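Local coordinates for putative acetyltransferase (Nocardia farcinica, PDB 3D9W), which probably catalyses transfer of an acetyl group to arylamines, as an arylamine N-acetyltransferase, at residues N53-A56 with V57-R60; A91-R95 with L96-V100. All coordinates share one frame; numbering follows the deposited sequence.

Contact 1 (N53-A56 with V57-R60); sequences NLEA and VLGR
Glu-55 OE1 takes the N-H of Arg-60 NE at 2.7 Å, an almost straight bond (176°) that is part of a salt bridge between the helix and the residue just after Gly-59. OE1 lies in the guanidinium plane, and NE meets it on the syn side, 26° out of the carboxylate plane. Alongside it, Arg-60 NH2 makes a longer, weak bond to Glu-55 OE2 at 3.4 Å; the carboxylate lies at the guanidinium edge, the two planes 30° apart. The glutamate chain gets there by folding at its second torsion, the arginine by bending at its third. Leu-58 CB sits over one guanidinium face, 4.0 Å above its plane. The backbone here forms a Schellman motif that ends helix 54-57: Arg-60 N bonds to Glu-55 O at 2.9 Å and Gly-59 N to Ala-56 O at 3.2 Å, with Gly-59 at positive phi. Val-57 N and Leu-58 N continue the helical bonding to Asn-53 O and Leu-54 O. On the flank away from the charges, Val-57 CG2 lies against the amide of Asn-53, 3.5 Å from ND2. That amide is held by the backbone of Phe-218, Arg-221 and Phe-223, while Leu-54 and Leu-58 pack on Leu-279 of helix 273-280. Both charged groups have second partners, Arg-78 for Glu-55 OE2 and Asp-275 for Arg-60 NH2; the four alternating charges would probably keep the carboxylate ionised and limit rotation of the guanidinium.

Contact 2 (A91-R95 with L96-V100); sequences AALER and LGFGV
Leu-93 and Phe-98 both carry CG beside the backbone N and anti to the carbonyl carbon (chi1 -69° and -84°), which brings Leu-93 CD2 to 3.8 Å from Phe-98 CD2. The ring also turns an edge to the backbone, with Leu-93 O near its plane and 3.4 Å from Phe-98 CD2. From the start of the strand, Val-100 crosses Leu-93 at about a right angle and sets CG2 3.4 Å from Leu-93 CB. The backbone forms a Schellman motif that ends helix 82-95: Phe-98 N bonds to Leu-93 O at 3.1 Å and Gly-97 N to Glu-94 O at 2.7 Å, with Gly-97 at positive phi carrying the chain toward strand 99-107. Leu-96 N still bonds to Ala-92 O in the helical pattern. A water donates to both Glu-94 O and Phe-98 O, bridging the helix end to the outgoing chain. Leu-93, Leu-96 and Phe-98 all reach Leu-41 of helix 35-48, and Val-124 of strand 117-125 touches Leu-93 and Phe-98. The carboxylate of Glu-94 instead accepts the backbone N-H groups of Trp-11 and Gly-13.

How the contacts relate
From the N terminus the chain passes helices 18-25 and 35-48 before reaching contact 1, where the short helix 54-57 ends and the chain turns into the loop leading to helix 66-73. Helix 82-95 follows, and contact 2 closes its end as the chain enters strand 99-107 of the eight-stranded antiparallel sheet. The two turns come in series, neither enclosing nor crossing the other; the centres of contacts 1 and 2 lie about 29 Å apart, and the nearest atoms of contacts 1 and 2 about 19 Å apart. Contact 1 faces the C-terminal helix 273-280 and Phe-218, Arg-221 and Phe-223, whereas contact 2 joins His-10, Trp-11, Gly-13 and Leu-16 and helix 35-48 to the large sheet.

Contact 1 (N53-A56 with V57-R60)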
ATOM      1  N   ASN A  53       1.399   7.642  -7.575  1.00 21.58           N
ATOM      2  CA  ASN A  53       0.185   7.743  -8.375  1.00 23.64           C
ATOM      3  C   ASN A  53       0.534   8.465  -9.664  1.00 25.47           C
ATOM      4  O   ASN A  53      -0.336   9.033 -10.323  1.00 26.90           O
ATOM      5  CB  ASN A  53      -0.883   8.542  -7.615  1.00 22.73           C
ATOM      6  CG  ASN A  53      -0.450   9.979  -7.324  1.00 23.40           C
ATOM      7  OD1 ASN A  53       0.739  10.250  -7.135  1.00 25.07           O
ATOM      8  ND2 ASN A  53      -1.413  10.900  -7.268  1.00 20.19           N
ATOM      9  N   LEU A  54       1.809   8.429 -10.033  1.00 26.81           N
ATOM     10  CA  LEU A  54       2.268   9.127 -11.223  1.00 28.07           C
ATOM     11  C   LEU A  54       1.552   8.822 -12.546  1.00 29.45           C
ATOM     12  O   LEU A  54       1.263   9.747 -13.311  1.00 30.94           O
ATOM     13  CB  LEU A  54       3.781   8.951 -11.383  1.00 27.92           C
ATOM     14  CG  LEU A  54       4.620   9.763 -10.392  1.00 27.43           C
ATOM     15  CD1 LEU A  54       6.079   9.690 -10.778  1.00 27.87           C
ATOM     16  CD2 LEU A  54       4.163  11.207 -10.396  1.00 27.27           C
ATOM     17  N   GLU A  55       1.255   7.557 -12.831  1.00 29.09           N
ATOM     18  CA  GLU A  55       0.565   7.241 -14.080  1.00 28.59           C
ATOM     19  C   GLU A  55      -0.732   8.013 -14.167  1.00 28.08           C
ATOM     20  O   GLU A  55      -1.030   8.620 -15.193  1.00 27.57           O
ATOM     21  CB  GLU A  55       0.270   5.749 -14.188  1.00 29.49           C
ATOM     22  CG  GLU A  55       1.505   4.920 -14.422  1.00 30.62           C
ATOM     23  CD  GLU A  55       2.401   5.535 -15.480  1.00 32.39           C
ATOM     24  OE1 GLU A  55       2.020   5.522 -16.679  1.00 32.86           O
ATOM     25  OE2 GLU A  55       3.482   6.046 -15.101  1.00 31.26           O
ATOM     26  N   ALA A  56      -1.492   7.986 -13.076  1.00 27.34           N
ATOM     27  CA  ALA A  56      -2.770   8.689 -12.993  1.00 26.90           C
ATOM     28  C   ALA A  56      -2.605  10.202 -13.193  1.00 25.66           C
ATOM     29  O   ALA A  56      -3.437  10.849 -13.825  1.00 26.06           O
ATOM     30  CB  ALA A  56      -3.428   8.402 -11.647  1.00 26.04           C
ATOM     31  N   VAL A  57      -1.528  10.762 -12.660  1.00 24.00           N
ATOM     32  CA  VAL A  57      -1.292  12.187 -12.798  1.00 23.43           C
ATOM     33  C   VAL A  57      -0.858  12.532 -14.207  1.00 24.28           C
ATOM     34  O   VAL A  57      -1.032  13.657 -14.662  1.00 25.21           O
ATOM     35  CB  VAL A  57      -0.206  12.672 -11.850  1.00 22.15           C
ATOM     36  CG1 VAL A  57      -0.183  14.188 -11.850  1.00 20.12           C
ATOM     37  CG2 VAL A  57      -0.448  12.121 -10.451  1.00 21.75           C
ATOM     38  N   LEU A  58      -0.279  11.563 -14.899  1.00 23.76           N
ATOM     39  CA  LEU A  58       0.171  11.803 -16.259  1.00 22.70           C
ATOM     40  C   LEU A  58      -0.955  11.544 -17.255  1.00 22.73           C
ATOM     41  O   LEU A  58      -0.741  11.580 -18.464  1.00 21.56           O
ATOM     42  CB  LEU A  58       1.382  10.925 -16.567  1.00 21.56           C
ATOM     43  CG  LEU A  58       2.582  11.243 -15.677  1.00 21.58           C
ATOM     44  CD1 LEU A  58       3.736  10.294 -15.960  1.00 19.94           C
ATOM     45  CD2 LEU A  58       3.001  12.670 -15.919  1.00 20.14           C
ATOM     46  N   GLY A  59      -2.154  11.293 -16.733  1.00 23.20           N
ATOM     47  CA  GLY A  59      -3.304  11.042 -17.586  1.00 23.15           C
ATOM     48  C   GLY A  59      -3.365   9.637 -18.153  1.00 22.96           C
ATOM     49  O   GLY A  59      -4.231   9.315 -18.969  1.00 22.27           O
ATOM     50  N   ARG A  60      -2.444   8.793 -17.713  1.00 23.21           N
ATOM     51  CA  ARG A  60      -2.398   7.429 -18.189  1.00 23.96           C
ATOM     52  C   ARG A  60      -3.149   6.468 -17.262  1.00 25.58           C
ATOM     53  O   ARG A  60      -3.411   6.767 -16.096  1.00 24.69           O
ATOM     54  CB  ARG A  60      -0.940   6.995 -18.370  1.00 22.31           C
ATOM     55  CG  ARG A  60      -0.168   7.918 -19.298  1.00 20.35           C
ATOM     56  CD  ARG A  60       1.145   7.320 -19.768  1.00 20.24           C
ATOM     57  NE  ARG A  60       2.195   7.305 -18.751  1.00 22.40           N
ATOM     58  CZ  ARG A  60       3.227   8.143 -18.724  1.00 22.12           C
ATOM     59  NH1 ARG A  60       3.353   9.082 -19.653  1.00 20.42           N
ATOM     60  NH2 ARG A  60       4.150   8.021 -17.783  1.00 21.21           N
TER

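Contact 2 (A91-R95 with L96-V100)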
ATOM      1  N   ALA A  91      -0.293 -12.359  -5.308  1.00 20.04           N
ATOM      2  CA  ALA A  91       0.232 -13.375  -6.213  1.00 19.96           C
ATOM      3  C   ALA A  91       1.371 -14.148  -5.546  1.00 20.43           C
ATOM      4  O   ALA A  91       1.382 -15.376  -5.560  1.00 21.72           O
ATOM      5  CB  ALA A  91       0.717 -12.728  -7.484  1.00 17.65           C
ATOM      6  N   ALA A  92       2.318 -13.429  -4.954  1.00 19.55           N
ATOM      7  CA  ALA A  92       3.442 -14.059  -4.280  1.00 19.62           C
ATOM      8  C   ALA A  92       2.967 -14.928  -3.122  1.00 20.70           C
ATOM      9  O   ALA A  92       3.369 -16.082  -2.992  1.00 20.37           O
ATOM     10  CB  ALA A  92       4.396 -13.008  -3.773  1.00 19.25           C
ATOM     11  N   LEU A  93       2.109 -14.361  -2.281  1.00 22.46           N
ATOM     12  CA  LEU A  93       1.567 -15.078  -1.131  1.00 23.11           C
ATOM     13  C   LEU A  93       0.986 -16.405  -1.570  1.00 23.84           C
ATOM     14  O   LEU A  93       1.329 -17.450  -1.029  1.00 25.29           O
ATOM     15  CB  LEU A  93       0.477 -14.252  -0.448  1.00 21.72           C
ATOM     16  CG  LEU A  93       0.948 -12.997   0.269  1.00 21.31           C
ATOM     17  CD1 LEU A  93      -0.244 -12.280   0.867  1.00 21.60           C
ATOM     18  CD2 LEU A  93       1.936 -13.381   1.346  1.00 20.92           C
ATOM     19  N   GLU A  94       0.103 -16.356  -2.558  1.00 24.66           N
ATOM     20  CA  GLU A  94      -0.531 -17.559  -3.077  1.00 25.58           C
ATOM     21  C   GLU A  94       0.548 -18.557  -3.496  1.00 26.12           C
ATOM     22  O   GLU A  94       0.583 -19.703  -3.035  1.00 25.14           O
ATOM     23  CB  GLU A  94      -1.402 -17.198  -4.276  1.00 25.09           C
ATOM     24  CG  GLU A  94      -2.315 -18.300  -4.719  1.00 24.36           C
ATOM     25  CD  GLU A  94      -3.282 -17.831  -5.774  1.00 28.20           C
ATOM     26  OE1 GLU A  94      -2.838 -17.571  -6.912  1.00 27.67           O
ATOM     27  OE2 GLU A  94      -4.488 -17.705  -5.464  1.00 31.70           O
ATOM     28  N   ARG A  95       1.435 -18.099  -4.371  1.00 25.58           N
ATOM     29  CA  ARG A  95       2.523 -18.924  -4.856  1.00 24.98           C
ATOM     30  C   ARG A  95       3.226 -19.707  -3.755  1.00 24.17           C
ATOM     31  O   ARG A  95       3.483 -20.897  -3.910  1.00 22.40           O
ATOM     32  CB  ARG A  95       3.530 -18.056  -5.605  1.00 25.67           C
ATOM     33  CG  ARG A  95       3.065 -17.720  -6.999  1.00 27.79           C
ATOM     34  CD  ARG A  95       2.869 -19.000  -7.798  1.00 28.78           C
ATOM     35  NE  ARG A  95       4.146 -19.679  -8.009  1.00 29.24           N
ATOM     36  CZ  ARG A  95       5.055 -19.307  -8.905  1.00 28.63           C
ATOM     37  NH1 ARG A  95       4.836 -18.260  -9.693  1.00 27.52           N
ATOM     38  NH2 ARG A  95       6.196 -19.973  -8.999  1.00 28.21           N
ATOM     39  N   LEU A  96       3.525 -19.041  -2.643  1.00 23.98           N
ATOM     40  CA  LEU A  96       4.216 -19.684  -1.536  1.00 23.29           C
ATOM     41  C   LEU A  96       3.328 -20.609  -0.709  1.00 24.06           C
ATOM     42  O   LEU A  96       3.767 -21.154   0.303  1.00 24.32           O
ATOM     43  CB  LEU A  96       4.848 -18.622  -0.647  1.00 21.48           C
ATOM     44  CG  LEU A  96       5.740 -17.658  -1.436  1.00 20.86           C
ATOM     45  CD1 LEU A  96       6.298 -16.583  -0.519  1.00 20.41           C
ATOM     46  CD2 LEU A  96       6.861 -18.424  -2.092  1.00 20.97           C
ATOM     47  N   GLY A  97       2.083 -20.796  -1.142  1.00 24.24           N
ATOM     48  CA  GLY A  97       1.180 -21.683  -0.425  1.00 23.18           C
ATOM     49  C   GLY A  97       0.446 -21.060   0.748  1.00 23.02           C
ATOM     50  O   GLY A  97       0.045 -21.750   1.682  1.00 24.12           O
ATOM     51  N   PHE A  98       0.266 -19.750   0.706  1.00 22.06           N
ATOM     52  CA  PHE A  98      -0.439 -19.054   1.769  1.00 21.94           C
ATOM     53  C   PHE A  98      -1.934 -19.031   1.503  1.00 21.87           C
ATOM     54  O   PHE A  98      -2.383 -19.237   0.376  1.00 21.09           O
ATOM     55  CB  PHE A  98       0.051 -17.614   1.879  1.00 21.23           C
ATOM     56  CG  PHE A  98       1.292 -17.458   2.691  1.00 21.33           C
ATOM     57  CD1 PHE A  98       1.270 -17.700   4.056  1.00 19.87           C
ATOM     58  CD2 PHE A  98       2.480 -17.040   2.098  1.00 21.79           C
ATOM     59  CE1 PHE A  98       2.409 -17.527   4.827  1.00 19.50           C
ATOM     60  CE2 PHE A  98       3.631 -16.864   2.862  1.00 21.10           C
ATOM     61  CZ  PHE A  98       3.593 -17.108   4.233  1.00 20.08           C
ATOM     62  N   GLY A  99      -2.695 -18.776   2.560  1.00 22.44           N
ATOM     63  CA  GLY A  99      -4.136 -18.677   2.439  1.00 22.85           C
ATOM     64  C   GLY A  99      -4.400 -17.205   2.218  1.00 23.51           C
ATOM     65  O   GLY A  99      -4.125 -16.388   3.100  1.00 23.35           O
ATOM     66  N   VAL A 100      -4.924 -16.857   1.047  1.00 23.88           N
ATOM     67  CA  VAL A 100      -5.181 -15.460   0.732  1.00 23.95           C
ATOM     68  C   VAL A 100      -6.612 -15.143   0.347  1.00 24.29           C
ATOM     69  O   VAL A 100      -7.192 -15.768  -0.543  1.00 24.70           O
ATOM     70  CB  VAL A 100      -4.247 -14.977  -0.384  1.00 23.33           C
ATOM     71  CG1 VAL A 100      -4.550 -13.532  -0.726  1.00 23.34           C
ATOM     72  CG2 VAL A 100      -2.806 -15.117   0.066  1.00 24.18           C
TER
HETATM   73  O   HOH W   1      -1.816 -20.740  -2.223  1.00 19.94           O